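Local coordinates for ankyrin repeat and SAM domain-containing protein 4B (Mus musculus, PDB 5F3X), which probably acts as a scaffold protein, its SAM domain and C-terminal PDZ-binding motif serving to dock partner proteins, at residues 13-18 and 61-66; 31-36 and 47-52; 36-41 and 57-62. One frame throughout, in Å; residues are numbered along the deposited sequence.

Contact 1: 13-18 and 61-66; sequences EVFLQS and SAIDKR
Phe15 and Ala62 mark the place where helix segments 13-18 and 61-66 come nearest in backbone, their CA atoms 8.8 Å apart. The two segment axes approach no closer than 11.5 Å. Their N-to-C directions differ by 117°, so the helices run neither alongside nor squarely antiparallel, and the side chain of Phe15 spans the gap. Its CG stands anti to the backbone N (chi1 -177°), which sends the ring straight out from its helix toward 61-66. The far end of the ring arrives first: CZ lies 3.7 Å from Ala62 CB, a methyl small enough to let the CZ end of the ring come up close to the helix backbone. The backbone N of Ile63 sits at the ring edge, near its plane, 4.1 Å from CZ. Ile63 also offers its CG1 to CZ at 4.2 Å, and one turn on from Ala62 the CD of Arg66 comes to 4.2 Å from Phe15 CE1. That arginine chain runs extended from CG to NE; it is the CD methylene that touches the ring, obliquely, and the guanidinium plane is turned 65° from the ring and is not stacked on it. Its charged end turns to another protein's chain, outside the two segments: NH1 makes a salt bridge to an acidic side chain there, NH2 a hydrogen bond to its backbone. An aromatic from the first helix, set against the long C-terminal helix 53-71, belongs to the buried core of the SAM-domain helical bundle.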
ATOM      1  N   GLU B  13       8.863 -16.544  -5.547  1.00 58.43           N
ATOM      2  CA  GLU B  13       8.886 -16.205  -6.965  1.00 57.83           C
ATOM      3  C   GLU B  13       9.040 -14.707  -7.171  1.00 55.56           C
ATOM      4  O   GLU B  13       9.919 -14.263  -7.926  1.00 56.97           O
ATOM      5  CB  GLU B  13       7.633 -16.711  -7.670  1.00 61.37           C
ATOM      6  CG  GLU B  13       7.600 -16.288  -9.152  1.00 60.82           C
ATOM      7  CD  GLU B  13       6.571 -17.042  -9.983  1.00 62.02           C
ATOM      8  OE1 GLU B  13       5.725 -17.782  -9.408  1.00 63.77           O
ATOM      9  OE2 GLU B  13       6.630 -16.896 -11.222  1.00 60.91           O
ATOM     10  N   VAL B  14       8.181 -13.908  -6.523  1.00 51.01           N
ATOM     11  CA  VAL B  14       8.287 -12.453  -6.656  1.00 46.04           C
ATOM     12  C   VAL B  14       9.682 -12.008  -6.273  1.00 48.09           C
ATOM     13  O   VAL B  14      10.298 -11.175  -6.956  1.00 48.75           O
ATOM     14  CB  VAL B  14       7.232 -11.728  -5.791  1.00 40.50           C
ATOM     15  CG1 VAL B  14       7.317 -10.224  -6.036  1.00 39.72           C
ATOM     16  CG2 VAL B  14       5.844 -12.231  -6.066  1.00 40.21           C
ATOM     17  N   PHE B  15      10.202 -12.563  -5.167  1.00 45.69           N
ATOM     18  CA  PHE B  15      11.552 -12.259  -4.721  1.00 42.49           C
ATOM     19  C   PHE B  15      12.567 -12.451  -5.847  1.00 41.60           C
ATOM     20  O   PHE B  15      13.201 -11.485  -6.289  1.00 42.25           O
ATOM     21  CB  PHE B  15      11.892 -13.117  -3.504  1.00 45.95           C
ATOM     22  CG  PHE B  15      13.243 -12.824  -2.929  1.00 49.57           C
ATOM     23  CD1 PHE B  15      13.472 -11.640  -2.236  1.00 49.89           C
ATOM     24  CD2 PHE B  15      14.294 -13.707  -3.106  1.00 48.74           C
ATOM     25  CE1 PHE B  15      14.714 -11.360  -1.726  1.00 50.45           C
ATOM     26  CE2 PHE B  15      15.540 -13.428  -2.593  1.00 48.07           C
ATOM     27  CZ  PHE B  15      15.754 -12.255  -1.907  1.00 49.93           C
ATOM     28  N   LEU B  16      12.722 -13.691  -6.342  1.00 40.73           N
ATOM     29  CA  LEU B  16      13.663 -13.933  -7.443  1.00 42.75           C
ATOM     30  C   LEU B  16      13.373 -13.032  -8.636  1.00 43.86           C
ATOM     31  O   LEU B  16      14.296 -12.488  -9.252  1.00 43.27           O
ATOM     32  CB  LEU B  16      13.634 -15.397  -7.867  1.00 45.21           C
ATOM     33  CG  LEU B  16      13.958 -16.403  -6.756  1.00 47.97           C
ATOM     34  CD1 LEU B  16      13.741 -17.829  -7.255  1.00 50.26           C
ATOM     35  CD2 LEU B  16      15.394 -16.204  -6.214  1.00 46.48           C
ATOM     36  N   GLN B  17      12.095 -12.846  -8.963  1.00 46.79           N
ATOM     37  CA  GLN B  17      11.718 -11.996 -10.088  1.00 48.78           C
ATOM     38  C   GLN B  17      12.300 -10.592  -9.943  1.00 51.07           C
ATOM     39  O   GLN B  17      12.939 -10.063 -10.864  1.00 50.15           O
ATOM     40  CB  GLN B  17      10.195 -11.959 -10.185  1.00 50.50           C
ATOM     41  CG  GLN B  17       9.653 -11.267 -11.405  1.00 53.62           C
ATOM     42  CD  GLN B  17      10.106 -11.905 -12.702  1.00 55.70           C
ATOM     43  OE1 GLN B  17      10.103 -13.150 -12.861  1.00 56.00           O
ATOM     44  NE2 GLN B  17      10.521 -11.053 -13.643  1.00 53.88           N
ATOM     45  N   SER B  18      12.108  -9.983  -8.774  1.00 54.92           N
ATOM     46  CA  SER B  18      12.664  -8.661  -8.499  1.00 56.00           C
ATOM     47  C   SER B  18      14.178  -8.582  -8.716  1.00 56.20           C
ATOM     48  O   SER B  18      14.706  -7.497  -8.990  1.00 55.44           O
ATOM     49  CB  SER B  18      12.340  -8.278  -7.058  1.00 54.30           C
ATOM     50  OG  SER B  18      13.006  -9.152  -6.145  1.00 51.73           O
ATOM     51  N   SER B  61      23.335 -11.088  -1.392  1.00 53.33           N
ATOM     52  CA  SER B  61      23.159  -9.656  -1.212  1.00 55.25           C
ATOM     53  C   SER B  61      21.696  -9.331  -0.969  1.00 58.97           C
ATOM     54  O   SER B  61      21.357  -8.620  -0.017  1.00 63.96           O
ATOM     55  CB  SER B  61      23.687  -8.920  -2.439  1.00 57.75           C
ATOM     56  OG  SER B  61      23.305  -7.558  -2.448  1.00 60.71           O
ATOM     57  N   ALA B  62      20.811  -9.880  -1.808  1.00 54.10           N
ATOM     58  CA  ALA B  62      19.383  -9.604  -1.695  1.00 50.66           C
ATOM     59  C   ALA B  62      18.812 -10.149  -0.397  1.00 55.17           C
ATOM     60  O   ALA B  62      17.960  -9.508   0.232  1.00 60.94           O
ATOM     61  CB  ALA B  62      18.640 -10.203  -2.889  1.00 44.62           C
ATOM     62  N   ILE B  63      19.253 -11.346   0.004  1.00 53.19           N
ATOM     63  CA  ILE B  63      18.799 -11.949   1.250  1.00 51.97           C
ATOM     64  C   ILE B  63      19.196 -11.083   2.431  1.00 55.34           C
ATOM     65  O   ILE B  63      18.453 -10.941   3.408  1.00 60.19           O
ATOM     66  CB  ILE B  63      19.377 -13.369   1.374  1.00 50.63           C
ATOM     67  CG1 ILE B  63      18.710 -14.299   0.360  1.00 55.11           C
ATOM     68  CG2 ILE B  63      19.249 -13.909   2.808  1.00 46.51           C
ATOM     69  CD1 ILE B  63      19.540 -15.538   0.058  1.00 55.75           C
ATOM     70  N   ASP B  64      20.375 -10.496   2.364  1.00 58.90           N
ATOM     71  CA  ASP B  64      20.877  -9.764   3.508  1.00 66.34           C
ATOM     72  C   ASP B  64      20.227  -8.386   3.616  1.00 65.89           C
ATOM     73  O   ASP B  64      19.918  -7.928   4.726  1.00 66.92           O
ATOM     74  CB  ASP B  64      22.390  -9.658   3.409  1.00 73.91           C
ATOM     75  CG  ASP B  64      22.959  -8.738   4.439  1.00 84.67           C
ATOM     76  OD1 ASP B  64      23.132  -9.194   5.595  1.00 90.04           O
ATOM     77  OD2 ASP B  64      23.197  -7.553   4.090  1.00 86.30           O
ATOM     78  N   LYS B  65      20.023  -7.720   2.479  1.00 61.19           N
ATOM     79  CA  LYS B  65      19.255  -6.481   2.465  1.00 61.24           C
ATOM     80  C   LYS B  65      17.881  -6.688   3.089  1.00 63.22           C
ATOM     81  O   LYS B  65      17.429  -5.875   3.901  1.00 69.84           O
ATOM     82  CB  LYS B  65      19.126  -5.966   1.027  1.00 55.91           C
ATOM     83  CG  LYS B  65      20.448  -5.672   0.365  1.00 53.36           C
ATOM     84  CD  LYS B  65      20.353  -4.715  -0.806  1.00 54.22           C
ATOM     85  CE  LYS B  65      21.773  -4.193  -1.121  1.00 63.30           C
ATOM     86  NZ  LYS B  65      21.869  -3.021  -2.064  1.00 66.54           N
ATOM     87  N   ARG B  66      17.211  -7.789   2.731  1.00 57.58           N
ATOM     88  CA  ARG B  66      15.876  -8.078   3.252  1.00 55.18           C
ATOM     89  C   ARG B  66      15.897  -8.403   4.742  1.00 56.98           C
ATOM     90  O   ARG B  66      15.013  -7.965   5.480  1.00 51.41           O
ATOM     91  CB  ARG B  66      15.251  -9.242   2.482  1.00 53.71           C
ATOM     92  CG  ARG B  66      13.895  -9.766   3.052  1.00 54.16           C
ATOM     93  CD  ARG B  66      13.362 -10.906   2.172  1.00 50.45           C
ATOM     94  NE  ARG B  66      11.981 -11.338   2.415  1.00 52.26           N
ATOM     95  CZ  ARG B  66      10.922 -10.758   1.867  1.00 52.20           C
ATOM     96  NH1 ARG B  66      11.078  -9.698   1.082  1.00 51.01           N
ATOM     97  NH2 ARG B  66       9.713 -11.218   2.109  1.00 54.24           N
TER

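Contact 2: 31-36 and 47-52; sequences EQIDLE and QNIHMQ
Ile49 meets both Glu31 and Ile33, joining two inter-helix turns on the surface of the five-helix SAM fold. The first turn follows helix 25-30 and leads into helix 35-39; the second follows helix 43-48 and leads into helix 53-71. Each preceding helix ends in a Schellman motif, with Gln32 and His50 taking the positive phi. The backbones stay well apart, the CA atoms of Glu31 and Ile49 being 8.3 Å from each other, so side chains make the contact. Start at Ile49 CB, where the chain forks. One branch is the methyl CG2, beside the backbone N, and it rests against the glutamate: Glu31 CG is 3.7 Å from CG2, and Glu31 CD follows at 3.8 Å. The glutamate is bent at chi2 (-65°), and the two side chains slide past one another in opposite directions, the methyl lying along the stem and the near side of the carboxylate. The other branch begins with CG1, which sits between the backbone N and the carbonyl carbon (chi1 56°), and ends in CD1. This tip meets the tip of Ile33, CD1 to CD1, at 4.2 Å. Phe28 of helix 25-30 touches both isoleucines and ties the small apolar patch to the bundle, while Glu31 is exposed, at the solvent side of the patch. Beyond Ile49, the Schellman turn carries backbone bonds from Met51 N to Leu46 O and from His50 N to Gln47 O (3.0 Å), and Met51 O accepts a hydrogen bond from Arg56 NH1.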
ATOM      1  N   GLU B  31      14.583 -28.545  -4.974  1.00 62.57           N
ATOM      2  CA  GLU B  31      15.196 -28.694  -3.662  1.00 58.97           C
ATOM      3  C   GLU B  31      14.245 -28.332  -2.533  1.00 58.39           C
ATOM      4  O   GLU B  31      14.658 -28.341  -1.368  1.00 59.34           O
ATOM      5  CB  GLU B  31      16.473 -27.852  -3.565  1.00 60.13           C
ATOM      6  CG  GLU B  31      17.586 -28.275  -4.515  1.00 62.59           C
ATOM      7  CD  GLU B  31      18.144 -29.661  -4.215  1.00 66.54           C
ATOM      8  OE1 GLU B  31      18.036 -30.125  -3.052  1.00 67.97           O
ATOM      9  OE2 GLU B  31      18.694 -30.290  -5.153  1.00 67.13           O
ATOM     10  N   GLN B  32      12.996 -28.008  -2.856  1.00 59.54           N
ATOM     11  CA  GLN B  32      11.956 -27.670  -1.875  1.00 58.08           C
ATOM     12  C   GLN B  32      12.376 -26.486  -1.018  1.00 50.41           C
ATOM     13  O   GLN B  32      12.200 -26.467   0.197  1.00 49.95           O
ATOM     14  CB  GLN B  32      11.574 -28.880  -1.020  1.00 64.83           C
ATOM     15  CG  GLN B  32      10.744 -29.883  -1.806  1.00 72.31           C
ATOM     16  CD  GLN B  32      10.422 -31.137  -1.019  1.00 80.99           C
ATOM     17  OE1 GLN B  32      10.120 -31.082   0.180  1.00 82.02           O
ATOM     18  NE2 GLN B  32      10.470 -32.285  -1.696  1.00 85.32           N
ATOM     19  N   ILE B  33      12.884 -25.463  -1.685  1.00 48.45           N
ATOM     20  CA  ILE B  33      13.368 -24.255  -1.034  1.00 50.28           C
ATOM     21  C   ILE B  33      12.294 -23.189  -1.186  1.00 53.68           C
ATOM     22  O   ILE B  33      12.181 -22.554  -2.239  1.00 57.44           O
ATOM     23  CB  ILE B  33      14.683 -23.795  -1.661  1.00 48.56           C
ATOM     24  CG1 ILE B  33      15.701 -24.936  -1.611  1.00 48.87           C
ATOM     25  CG2 ILE B  33      15.189 -22.525  -0.983  1.00 50.02           C
ATOM     26  CD1 ILE B  33      17.034 -24.586  -2.241  1.00 49.15           C
ATOM     27  N   ASP B  34      11.545 -22.927  -0.124  1.00 52.87           N
ATOM     28  CA  ASP B  34      10.677 -21.761  -0.155  1.00 51.82           C
ATOM     29  C   ASP B  34      11.511 -20.542   0.239  1.00 49.40           C
ATOM     30  O   ASP B  34      12.719 -20.647   0.472  1.00 46.79           O
ATOM     31  CB  ASP B  34       9.452 -21.970   0.736  1.00 52.56           C
ATOM     32  CG  ASP B  34       9.798 -22.552   2.107  1.00 56.63           C
ATOM     33  OD1 ASP B  34      10.993 -22.551   2.479  1.00 55.83           O
ATOM     34  OD2 ASP B  34       8.860 -22.994   2.825  1.00 59.13           O
ATOM     35  N   LEU B  35      10.893 -19.357   0.285  1.00 46.35           N
ATOM     36  CA  LEU B  35      11.674 -18.194   0.696  1.00 43.24           C
ATOM     37  C   LEU B  35      12.121 -18.340   2.143  1.00 50.55           C
ATOM     38  O   LEU B  35      13.192 -17.847   2.516  1.00 56.29           O
ATOM     39  CB  LEU B  35      10.881 -16.909   0.474  1.00 39.41           C
ATOM     40  CG  LEU B  35      11.366 -15.559   1.008  1.00 41.27           C
ATOM     41  CD1 LEU B  35      10.728 -14.372   0.280  1.00 38.56           C
ATOM     42  CD2 LEU B  35      11.036 -15.454   2.501  1.00 47.22           C
ATOM     43  N   GLU B  36      11.319 -19.017   2.966  1.00 51.25           N
ATOM     44  CA  GLU B  36      11.733 -19.315   4.328  1.00 51.55           C
ATOM     45  C   GLU B  36      13.077 -20.023   4.339  1.00 52.49           C
ATOM     46  O   GLU B  36      14.006 -19.601   5.028  1.00 54.68           O
ATOM     47  CB  GLU B  36      10.673 -20.175   5.010  1.00 53.88           C
ATOM     48  CG  GLU B  36      11.143 -20.908   6.246  1.00 59.99           C
ATOM     49  CD  GLU B  36       9.998 -21.312   7.173  1.00 71.24           C
ATOM     50  OE1 GLU B  36      10.251 -22.054   8.160  1.00 73.21           O
ATOM     51  OE2 GLU B  36       8.839 -20.885   6.921  1.00 78.55           O
ATOM     52  N   GLN B  47      26.393 -23.289  -3.018  1.00 67.06           N
ATOM     53  CA  GLN B  47      27.378 -24.047  -3.781  1.00 68.07           C
ATOM     54  C   GLN B  47      26.985 -25.510  -3.890  1.00 71.15           C
ATOM     55  O   GLN B  47      27.321 -26.170  -4.877  1.00 73.59           O
ATOM     56  CB  GLN B  47      28.750 -23.964  -3.127  1.00 70.34           C
ATOM     57  CG  GLN B  47      29.664 -22.878  -3.620  1.00 72.18           C
ATOM     58  CD  GLN B  47      31.026 -22.956  -2.944  1.00 75.23           C
ATOM     59  OE1 GLN B  47      31.968 -23.509  -3.503  1.00 78.27           O
ATOM     60  NE2 GLN B  47      31.128 -22.415  -1.735  1.00 74.63           N
ATOM     61  N   ASN B  48      26.294 -26.044  -2.882  1.00 74.80           N
ATOM     62  CA  ASN B  48      25.946 -27.457  -2.926  1.00 78.84           C
ATOM     63  C   ASN B  48      24.942 -27.756  -4.036  1.00 80.25           C
ATOM     64  O   ASN B  48      24.985 -28.840  -4.629  1.00 84.38           O
ATOM     65  CB  ASN B  48      25.440 -27.914  -1.559  1.00 82.78           C
ATOM     66  CG  ASN B  48      26.579 -28.145  -0.569  1.00 88.21           C
ATOM     67  OD1 ASN B  48      27.720 -28.392  -0.969  1.00 90.46           O
ATOM     68  ND2 ASN B  48      26.275 -28.076   0.723  1.00 90.78           N
ATOM     69  N   ILE B  49      24.070 -26.807  -4.363  1.00 72.47           N
ATOM     70  CA  ILE B  49      23.118 -27.002  -5.450  1.00 68.85           C
ATOM     71  C   ILE B  49      23.673 -26.433  -6.745  1.00 66.55           C
ATOM     72  O   ILE B  49      22.915 -26.169  -7.683  1.00 69.46           O
ATOM     73  CB  ILE B  49      21.724 -26.439  -5.120  1.00 65.38           C
ATOM     74  CG1 ILE B  49      21.788 -24.957  -4.744  1.00 61.62           C
ATOM     75  CG2 ILE B  49      21.080 -27.296  -4.018  1.00 64.76           C
ATOM     76  CD1 ILE B  49      20.435 -24.298  -4.627  1.00 59.32           C
ATOM     77  N   HIS B  50      24.982 -26.146  -6.768  1.00 67.63           N
ATOM     78  CA  HIS B  50      25.707 -25.786  -8.001  1.00 70.56           C
ATOM     79  C   HIS B  50      25.291 -24.422  -8.555  1.00 71.59           C
ATOM     80  O   HIS B  50      25.187 -24.239  -9.770  1.00 73.61           O
ATOM     81  CB  HIS B  50      25.537 -26.846  -9.097  1.00 78.34           C
ATOM     82  CG  HIS B  50      25.762 -28.246  -8.631  1.00 83.84           C
ATOM     83  ND1 HIS B  50      26.998 -28.859  -8.692  1.00 85.66           N
ATOM     84  CD2 HIS B  50      24.912 -29.157  -8.100  1.00 85.74           C
ATOM     85  CE1 HIS B  50      26.898 -30.084  -8.207  1.00 88.36           C
ATOM     86  NE2 HIS B  50      25.645 -30.291  -7.843  1.00 88.62           N
ATOM     87  N   MET B  51      25.039 -23.464  -7.670  1.00 70.11           N
ATOM     88  CA  MET B  51      24.908 -22.073  -8.081  1.00 65.49           C
ATOM     89  C   MET B  51      26.304 -21.474  -8.208  1.00 58.44           C
ATOM     90  O   MET B  51      27.135 -21.628  -7.306  1.00 56.27           O
ATOM     91  CB  MET B  51      24.062 -21.295  -7.068  1.00 63.08           C
ATOM     92  CG  MET B  51      23.812 -19.849  -7.452  1.00 63.31           C
ATOM     93  SD  MET B  51      22.371 -19.141  -6.637  1.00 62.68           S
ATOM     94  CE  MET B  51      21.230 -20.503  -6.801  1.00 65.05           C
ATOM     95  N   GLN B  52      26.578 -20.815  -9.327  1.00 60.88           N
ATOM     96  CA  GLN B  52      27.932 -20.314  -9.489  1.00 61.94           C
ATOM     97  C   GLN B  52      28.097 -18.973  -8.768  1.00 56.88           C
ATOM     98  O   GLN B  52      27.132 -18.357  -8.303  1.00 54.80           O
ATOM     99  CB  GLN B  52      28.283 -20.201 -10.972  1.00 73.77           C
ATOM    100  CG  GLN B  52      28.031 -21.492 -11.731  1.00 83.10           C
ATOM    101  CD  GLN B  52      29.139 -21.848 -12.705  1.00 93.69           C
ATOM    102  OE1 GLN B  52      30.277 -22.116 -12.305  1.00 96.75           O
ATOM    103  NE2 GLN B  52      28.812 -21.850 -13.999  1.00 98.55           N
TER

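Contact 3: 36-41 and 57-62; sequences EALLLC and KKVLSA
Leu38 and Val59 form the buried part of this contact, and they touch with one methyl each: Leu38 CD1 lies 4.4 Å from Val59 CG1. The backbones behind them are 9.2 Å apart, measured between the CA atoms of the same two residues. The leucine does not leave its helix pointing straight at 57-62; its end bends nearer, chi1 near 180° and chi2 54° bringing CD1 round to the valine. The valine faces the other segment directly. Neighbours close in around the pair, Leu12 and Ile33 against the leucine, Leu21 and Met51 against the valine. This is part of the hydrophobic core of the SAM domain, where the short helix 35-39 packs on the long C-terminal helix 53-71. Toward the surface the contact is less enclosed, with Cys41 and Leu60 both partly exposed. There Leu60 reaches across with CD2, which lies 3.8 Å from the backbone O of Cys41, a van der Waals touch of methyl on carbonyl. The side chain of Cys41 stays farther off, its CB 5.7 Å from Leu60 CD2. Leu60 also leans on Asp43 and Leu46 of helix 43-48, so it sits beside the connection from helix 35-39 to helix 43-48. Past it, Lys57 is exposed, and its NZ makes a long, weak ion pair with Asp43 OD1.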
ATOM      1  N   GLU B  36      11.319 -19.017   2.966  1.00 51.25           N
ATOM      2  CA  GLU B  36      11.733 -19.315   4.328  1.00 51.55           C
ATOM      3  C   GLU B  36      13.077 -20.023   4.339  1.00 52.49           C
ATOM      4  O   GLU B  36      14.006 -19.601   5.028  1.00 54.68           O
ATOM      5  CB  GLU B  36      10.673 -20.175   5.010  1.00 53.88           C
ATOM      6  CG  GLU B  36      11.143 -20.908   6.246  1.00 59.99           C
ATOM      7  CD  GLU B  36       9.998 -21.312   7.173  1.00 71.24           C
ATOM      8  OE1 GLU B  36      10.251 -22.054   8.160  1.00 73.21           O
ATOM      9  OE2 GLU B  36       8.839 -20.885   6.921  1.00 78.55           O
ATOM     10  N   ALA B  37      13.186 -21.115   3.577  1.00 50.17           N
ATOM     11  CA  ALA B  37      14.404 -21.899   3.561  1.00 48.81           C
ATOM     12  C   ALA B  37      15.539 -21.140   2.893  1.00 52.20           C
ATOM     13  O   ALA B  37      16.704 -21.282   3.300  1.00 52.07           O
ATOM     14  CB  ALA B  37      14.164 -23.228   2.850  1.00 48.55           C
ATOM     15  N   LEU B  38      15.221 -20.328   1.881  1.00 53.21           N
ATOM     16  CA  LEU B  38      16.256 -19.589   1.170  1.00 53.42           C
ATOM     17  C   LEU B  38      17.059 -18.711   2.126  1.00 56.98           C
ATOM     18  O   LEU B  38      18.297 -18.694   2.072  1.00 58.59           O
ATOM     19  CB  LEU B  38      15.627 -18.756   0.056  1.00 49.99           C
ATOM     20  CG  LEU B  38      16.648 -18.006  -0.790  1.00 41.75           C
ATOM     21  CD1 LEU B  38      17.688 -19.012  -1.311  1.00 39.27           C
ATOM     22  CD2 LEU B  38      15.965 -17.210  -1.915  1.00 39.98           C
ATOM     23  N   LEU B  39      16.373 -18.000   3.034  1.00 55.33           N
ATOM     24  CA  LEU B  39      17.075 -17.124   3.969  1.00 57.48           C
ATOM     25  C   LEU B  39      17.920 -17.901   4.974  1.00 55.63           C
ATOM     26  O   LEU B  39      18.807 -17.313   5.595  1.00 57.39           O
ATOM     27  CB  LEU B  39      16.091 -16.209   4.712  1.00 61.23           C
ATOM     28  CG  LEU B  39      15.065 -15.410   3.883  1.00 63.55           C
ATOM     29  CD1 LEU B  39      14.423 -14.313   4.700  1.00 61.47           C
ATOM     30  CD2 LEU B  39      15.669 -14.839   2.618  1.00 64.13           C
ATOM     31  N   LEU B  40      17.679 -19.203   5.137  1.00 53.76           N
ATOM     32  CA  LEU B  40      18.513 -20.086   5.957  1.00 51.12           C
ATOM     33  C   LEU B  40      19.749 -20.613   5.219  1.00 50.22           C
ATOM     34  O   LEU B  40      20.473 -21.464   5.763  1.00 43.58           O
ATOM     35  CB  LEU B  40      17.689 -21.287   6.441  1.00 47.73           C
ATOM     36  CG  LEU B  40      16.526 -21.127   7.418  1.00 45.24           C
ATOM     37  CD1 LEU B  40      15.999 -22.518   7.826  1.00 45.78           C
ATOM     38  CD2 LEU B  40      16.953 -20.344   8.636  1.00 40.86           C
ATOM     39  N   CYS B  41      19.971 -20.183   3.976  1.00 53.17           N
ATOM     40  CA  CYS B  41      21.032 -20.720   3.134  1.00 52.17           C
ATOM     41  C   CYS B  41      22.308 -19.893   3.227  1.00 50.93           C
ATOM     42  O   CYS B  41      22.281 -18.650   3.274  1.00 47.99           O
ATOM     43  CB  CYS B  41      20.578 -20.803   1.676  1.00 49.53           C
ATOM     44  SG  CYS B  41      19.492 -22.198   1.381  1.00 51.57           S
ATOM     45  N   LYS B  57      26.426 -14.418  -5.108  1.00 51.17           N
ATOM     46  CA  LYS B  57      26.599 -13.096  -4.512  1.00 50.65           C
ATOM     47  C   LYS B  57      25.330 -12.257  -4.641  1.00 54.05           C
ATOM     48  O   LYS B  57      24.922 -11.594  -3.684  1.00 56.80           O
ATOM     49  CB  LYS B  57      27.786 -12.391  -5.153  1.00 53.24           C
ATOM     50  CG  LYS B  57      29.134 -13.124  -5.015  1.00 58.46           C
ATOM     51  CD  LYS B  57      29.602 -13.284  -3.562  1.00 59.18           C
ATOM     52  CE  LYS B  57      29.269 -14.674  -2.957  1.00 53.66           C
ATOM     53  NZ  LYS B  57      29.159 -14.617  -1.480  1.00 54.41           N
ATOM     54  N   LYS B  58      24.675 -12.291  -5.805  1.00 52.60           N
ATOM     55  CA  LYS B  58      23.456 -11.507  -5.980  1.00 49.91           C
ATOM     56  C   LYS B  58      22.353 -11.999  -5.058  1.00 48.76           C
ATOM     57  O   LYS B  58      21.691 -11.198  -4.391  1.00 51.18           O
ATOM     58  CB  LYS B  58      23.001 -11.539  -7.444  1.00 53.31           C
ATOM     59  CG  LYS B  58      23.782 -10.576  -8.350  1.00 56.01           C
ATOM     60  CD  LYS B  58      23.779 -11.008  -9.811  1.00 54.44           C
ATOM     61  CE  LYS B  58      24.622 -10.041 -10.634  1.00 56.48           C
ATOM     62  NZ  LYS B  58      24.437 -10.251 -12.107  1.00 59.26           N
ATOM     63  N   VAL B  59      22.149 -13.318  -4.997  1.00 48.13           N
ATOM     64  CA  VAL B  59      21.166 -13.885  -4.067  1.00 46.96           C
ATOM     65  C   VAL B  59      21.479 -13.471  -2.631  1.00 46.08           C
ATOM     66  O   VAL B  59      20.600 -13.007  -1.902  1.00 46.08           O
ATOM     67  CB  VAL B  59      21.101 -15.418  -4.189  1.00 47.23           C
ATOM     68  CG1 VAL B  59      20.094 -15.941  -3.260  1.00 50.36           C
ATOM     69  CG2 VAL B  59      20.685 -15.839  -5.558  1.00 48.94           C
ATOM     70  N   LEU B  60      22.731 -13.642  -2.190  1.00 48.16           N
ATOM     71  CA  LEU B  60      22.982 -13.410  -0.772  1.00 50.79           C
ATOM     72  C   LEU B  60      22.940 -11.932  -0.446  1.00 51.40           C
ATOM     73  O   LEU B  60      22.503 -11.550   0.645  1.00 52.63           O
ATOM     74  CB  LEU B  60      24.301 -14.042  -0.319  1.00 46.73           C
ATOM     75  CG  LEU B  60      24.341 -15.582  -0.404  1.00 47.53           C
ATOM     76  CD1 LEU B  60      25.696 -16.130  -0.881  1.00 49.81           C
ATOM     77  CD2 LEU B  60      23.929 -16.210   0.905  1.00 46.13           C
ATOM     78  N   SER B  61      23.335 -11.088  -1.392  1.00 53.33           N
ATOM     79  CA  SER B  61      23.159  -9.656  -1.212  1.00 55.25           C
ATOM     80  C   SER B  61      21.696  -9.331  -0.969  1.00 58.97           C
ATOM     81  O   SER B  61      21.357  -8.620  -0.017  1.00 63.96           O
ATOM     82  CB  SER B  61      23.687  -8.920  -2.439  1.00 57.75           C
ATOM     83  OG  SER B  61      23.305  -7.558  -2.448  1.00 60.71           O
ATOM     84  N   ALA B  62      20.811  -9.880  -1.808  1.00 54.10           N
ATOM     85  CA  ALA B  62      19.383  -9.604  -1.695  1.00 50.66           C
ATOM     86  C   ALA B  62      18.812 -10.149  -0.397  1.00 55.17           C
ATOM     87  O   ALA B  62      17.960  -9.508   0.232  1.00 60.94           O
ATOM     88  CB  ALA B  62      18.640 -10.203  -2.889  1.00 44.62           C
TER

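Contacts 1 and 3 share Ser61 and Ala62; both use helix 53-71, and their centres are 7 Å apart. Leu38 joins them: its CD2 is 3.9 Å from Phe15 CE2, and its CG is 3.9 Å from Ile63 CD1. Contact 2, nearer the surface, has its centre 9 Å from that of contact 3 and 14 Å from that of contact 1. It meets contact 3 through Met51 SD, 3.9 Å from Val59 CG2, and contact 1 through Leu35 CD1, 3.8 Å from Arg66 NH2. Among the three, contact 1 alone is touched by the other protein of the assembly, which reaches Phe15 and Arg66, two of the residues that make contact 1.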